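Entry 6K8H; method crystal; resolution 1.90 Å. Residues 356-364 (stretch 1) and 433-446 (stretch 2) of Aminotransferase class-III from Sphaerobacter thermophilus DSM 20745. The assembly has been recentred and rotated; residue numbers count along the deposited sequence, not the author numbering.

Stretch 1 356-364: EVLREAGVP
Stretch 2 (433-446) FVDAFAAALQDARG

The most distinctive feature of this contact is a single valine seated like a knob in a hole: Val357, its CA-to-CB bond directed toward the second helix, sits among Val434, Phe437, Ala438 and Leu441. Val357 has chi1 t (165°), which places Val357 CG2 3.6 Å from CG1 of Val434 (also t) and Val357 CG1 3.6 Å from CD2 of Phe437. The same Val357 CG1 lies 3.6 Å from the CA of Ala438 and 3.8 Å from its CB. Beta-branched valine suits the hole because it offers two methyls close to the backbone. Alanine suits its place because its short side chain leaves the backbone within reach; the CA atoms of Val357 and Ala438 are 5.9 Å apart.

The hole belongs to helix 433-445, and the knob to helix 356-361; both begin earlier in the chain. The N-to-C directions differ by 33°, with a signed crossing angle of -33°, and the axes approach to 10.0 Å. Farther along, the CA atoms of Ala361 and Leu441 are 8.1 Å apart. Through their bodies both helices have ordinary alpha-helical torsions, with i to i+4 bonds such as Ala361 N to Val357 O (3.0 Å) and Leu441 N to Phe437 O (2.9 Å), but psi rises to -9° at Ala361 (phi -77°) and to -4° at Arg445 (phi -95°).

The CA-to-CB bond of Leu441 (chi1 t, chi2 p) points toward the first stretch, and its long arm lets one methyl meet several apolar partners. Leu441 CD2 is 4.0 Å from CG1 of Val357, 3.9 Å from CD2 of Leu358, 3.9 Å from CB of Ala361 and 4.0 Å from CG2 of Val363. Leu358 (m, t) leaves its backbone sideways, but its end comes nearer, placing Leu358 CD2 3.9 Å from CZ of Phe437, at the ring edge. Phe437 (chi1 177°, chi2 76°) supplies a broad apolar surface. The two stretches together bury 390 Å².

The first helix closes in a Schellman motif: Gly362 N bonds to Arg359 O and Val363 N to Leu358 O, both at 3.0 Å. Gly362 has phi/psi of 70/24, a region glycine enters easily. The chain then extends through Val363 (-103/120, chi1 t), whose CA-to-CB bond again points toward the second stretch. There the aliphatic CG2 of Val363 lies over one face of the Arg445 guanidinium, 3.8 Å from Arg445 NE. Arg445 (m, t, p, chi4 -160°) brings NH1 to 3.0 Å from Ala361 O, setting a cationic group beside a partial negative charge. Gly446, at 76/23, is the first residue to leave helical phi/psi, in a second Schellman motif.

Away from the contact, Arg359 and Glu356 form a salt bridge, with Arg359 NE 2.9 Å from Glu356 OE1.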

# COMPACT_ATOMS: atom_id res chain seq x y z
N GLU B 356 39.10 -4.42 8.88
CA GLU B 356 40.37 -4.09 9.53
C GLU B 356 40.17 -3.76 11.00
O GLU B 356 41.00 -4.14 11.83
CB GLU B 356 41.06 -2.94 8.79
CG GLU B 356 42.29 -2.38 9.52
CD GLU B 356 43.44 -3.38 9.67
OE1 GLU B 356 43.36 -4.50 9.10
OE2 GLU B 356 44.44 -3.06 10.36
N VAL B 357 39.08 -3.07 11.36
CA VAL B 357 38.80 -2.76 12.77
C VAL B 357 38.61 -4.05 13.56
O VAL B 357 39.14 -4.22 14.66
CB VAL B 357 37.57 -1.84 12.91
CG1 VAL B 357 37.05 -1.84 14.35
CG2 VAL B 357 37.89 -0.44 12.46
N LEU B 358 37.84 -4.99 12.99
CA LEU B 358 37.64 -6.28 13.64
C LEU B 358 38.97 -7.03 13.79
O LEU B 358 39.24 -7.63 14.84
CB LEU B 358 36.64 -7.11 12.84
CG LEU B 358 35.21 -6.59 12.77
CD1 LEU B 358 34.42 -7.34 11.70
CD2 LEU B 358 34.53 -6.75 14.13
N ARG B 359 39.78 -7.00 12.75
CA ARG B 359 41.06 -7.74 12.80
C ARG B 359 41.96 -7.14 13.89
O ARG B 359 42.44 -7.86 14.69
CB ARG B 359 41.78 -7.66 11.46
CG ARG B 359 43.06 -8.46 11.42
CD ARG B 359 44.04 -7.98 10.36
NE ARG B 359 44.58 -6.68 10.65
CZ ARG B 359 45.52 -6.44 11.56
NH1 ARG B 359 46.05 -7.42 12.26
NH2 ARG B 359 45.93 -5.21 11.77
N GLU B 360 42.09 -5.82 13.90
CA GLU B 360 42.96 -5.14 14.90
C GLU B 360 42.45 -5.38 16.33
O GLU B 360 43.29 -5.46 17.21
CB GLU B 360 43.14 -3.65 14.63
CG GLU B 360 44.40 -3.11 15.30
CD GLU B 360 44.32 -1.70 15.86
OE1 GLU B 360 45.29 -1.25 16.52
OE2 GLU B 360 43.30 -1.06 15.65
N ALA B 361 41.14 -5.38 16.53
CA ALA B 361 40.59 -5.59 17.89
C ALA B 361 40.64 -7.08 18.28
O ALA B 361 40.32 -7.38 19.40
CB ALA B 361 39.19 -5.04 17.98
N GLY B 362 40.97 -7.97 17.36
CA GLY B 362 40.90 -9.37 17.72
C GLY B 362 39.50 -9.91 17.91
O GLY B 362 39.31 -10.88 18.65
N VAL B 363 38.50 -9.28 17.29
CA VAL B 363 37.10 -9.64 17.46
C VAL B 363 36.69 -10.43 16.22
O VAL B 363 36.78 -9.90 15.11
CB VAL B 363 36.21 -8.40 17.63
CG1 VAL B 363 34.72 -8.79 17.70
CG2 VAL B 363 36.63 -7.62 18.89
N PRO B 364 36.24 -11.68 16.36
CA PRO B 364 35.79 -12.43 15.18
C PRO B 364 34.59 -11.75 14.52
O PRO B 364 33.69 -11.23 15.19
CB PRO B 364 35.41 -13.80 15.76
CG PRO B 364 36.23 -13.91 17.02
CD PRO B 364 36.29 -12.52 17.57
N PHE B 433 32.11 6.56 9.95
CA PHE B 433 31.51 5.29 10.33
C PHE B 433 32.56 4.33 10.90
O PHE B 433 32.36 3.74 11.97
CB PHE B 433 30.79 4.63 9.15
CG PHE B 433 30.11 3.35 9.53
CD1 PHE B 433 30.81 2.15 9.53
CD2 PHE B 433 28.79 3.36 9.96
CE1 PHE B 433 30.21 0.97 9.91
CE2 PHE B 433 28.17 2.18 10.36
CZ PHE B 433 28.87 0.98 10.33
N VAL B 434 33.68 4.16 10.20
CA VAL B 434 34.67 3.16 10.62
C VAL B 434 35.26 3.53 11.98
O VAL B 434 35.43 2.66 12.86
CB VAL B 434 35.76 2.99 9.54
CG1 VAL B 434 36.90 2.11 10.07
CG2 VAL B 434 35.16 2.37 8.28
N ASP B 435 35.57 4.81 12.18
CA ASP B 435 36.09 5.26 13.47
C ASP B 435 35.08 5.04 14.59
O ASP B 435 35.44 4.57 15.69
CB ASP B 435 36.48 6.74 13.39
CG ASP B 435 37.70 6.98 12.52
OD1 ASP B 435 38.36 6.00 12.11
OD2 ASP B 435 38.01 8.16 12.23
N ALA B 436 33.81 5.38 14.34
CA ALA B 436 32.78 5.19 15.35
C ALA B 436 32.57 3.72 15.66
O ALA B 436 32.27 3.37 16.81
CB ALA B 436 31.47 5.83 14.90
N PHE B 437 32.71 2.85 14.66
CA PHE B 437 32.56 1.42 14.90
C PHE B 437 33.68 0.90 15.78
O PHE B 437 33.45 0.09 16.68
CB PHE B 437 32.52 0.64 13.57
CG PHE B 437 32.44 -0.85 13.75
CD1 PHE B 437 31.25 -1.46 14.12
CD2 PHE B 437 33.56 -1.65 13.59
CE1 PHE B 437 31.18 -2.82 14.32
CE2 PHE B 437 33.49 -3.03 13.79
CZ PHE B 437 32.30 -3.61 14.15
N ALA B 438 34.91 1.36 15.54
CA ALA B 438 36.03 0.98 16.41
C ALA B 438 35.76 1.39 17.86
O ALA B 438 35.92 0.59 18.80
CB ALA B 438 37.33 1.61 15.90
N ALA B 439 35.30 2.62 18.05
CA ALA B 439 34.99 3.06 19.41
C ALA B 439 33.85 2.26 20.01
O ALA B 439 33.87 1.92 21.20
CB ALA B 439 34.68 4.56 19.41
N ALA B 440 32.83 1.93 19.21
CA ALA B 440 31.68 1.19 19.72
C ALA B 440 32.06 -0.23 20.11
O ALA B 440 31.53 -0.78 21.08
CB ALA B 440 30.56 1.15 18.66
N LEU B 441 32.94 -0.86 19.34
CA LEU B 441 33.44 -2.18 19.69
C LEU B 441 34.18 -2.13 21.03
O LEU B 441 33.94 -2.98 21.92
CB LEU B 441 34.34 -2.69 18.57
CG LEU B 441 34.64 -4.18 18.35
CD1 LEU B 441 33.35 -4.99 18.33
CD2 LEU B 441 35.42 -4.34 17.05
N GLN B 442 35.00 -1.10 21.22
CA GLN B 442 35.73 -0.98 22.51
C GLN B 442 34.70 -0.84 23.64
O GLN B 442 34.80 -1.59 24.62
CB GLN B 442 36.70 0.20 22.44
CG GLN B 442 37.87 -0.05 21.50
CD GLN B 442 38.64 1.20 21.16
OE1 GLN B 442 38.44 2.25 21.77
NE2 GLN B 442 39.52 1.10 20.18
N ASP B 443 33.70 0.02 23.45
CA ASP B 443 32.63 0.17 24.44
C ASP B 443 31.97 -1.16 24.76
O ASP B 443 31.77 -1.51 25.93
CB ASP B 443 31.58 1.14 23.93
CG ASP B 443 32.07 2.55 23.87
OD1 ASP B 443 33.20 2.86 24.29
OD2 ASP B 443 31.27 3.37 23.39
N ALA B 444 31.59 -1.91 23.73
CA ALA B 444 30.85 -3.15 23.94
C ALA B 444 31.68 -4.16 24.71
O ALA B 444 31.12 -4.98 25.45
CB ALA B 444 30.41 -3.74 22.59
N ARG B 445 33.01 -4.05 24.61
CA ARG B 445 33.91 -5.00 25.33
C ARG B 445 34.36 -4.42 26.68
O ARG B 445 35.02 -5.13 27.43
CB ARG B 445 35.13 -5.34 24.47
CG ARG B 445 34.79 -5.83 23.07
CD ARG B 445 36.01 -5.83 22.18
NE ARG B 445 36.96 -6.85 22.58
CZ ARG B 445 38.24 -6.84 22.26
NH1 ARG B 445 38.74 -5.86 21.52
NH2 ARG B 445 39.03 -7.82 22.67
N GLY B 446 33.97 -3.18 26.99
CA GLY B 446 34.37 -2.57 28.27
C GLY B 446 35.82 -2.11 28.28
O GLY B 446 36.36 -1.96 29.38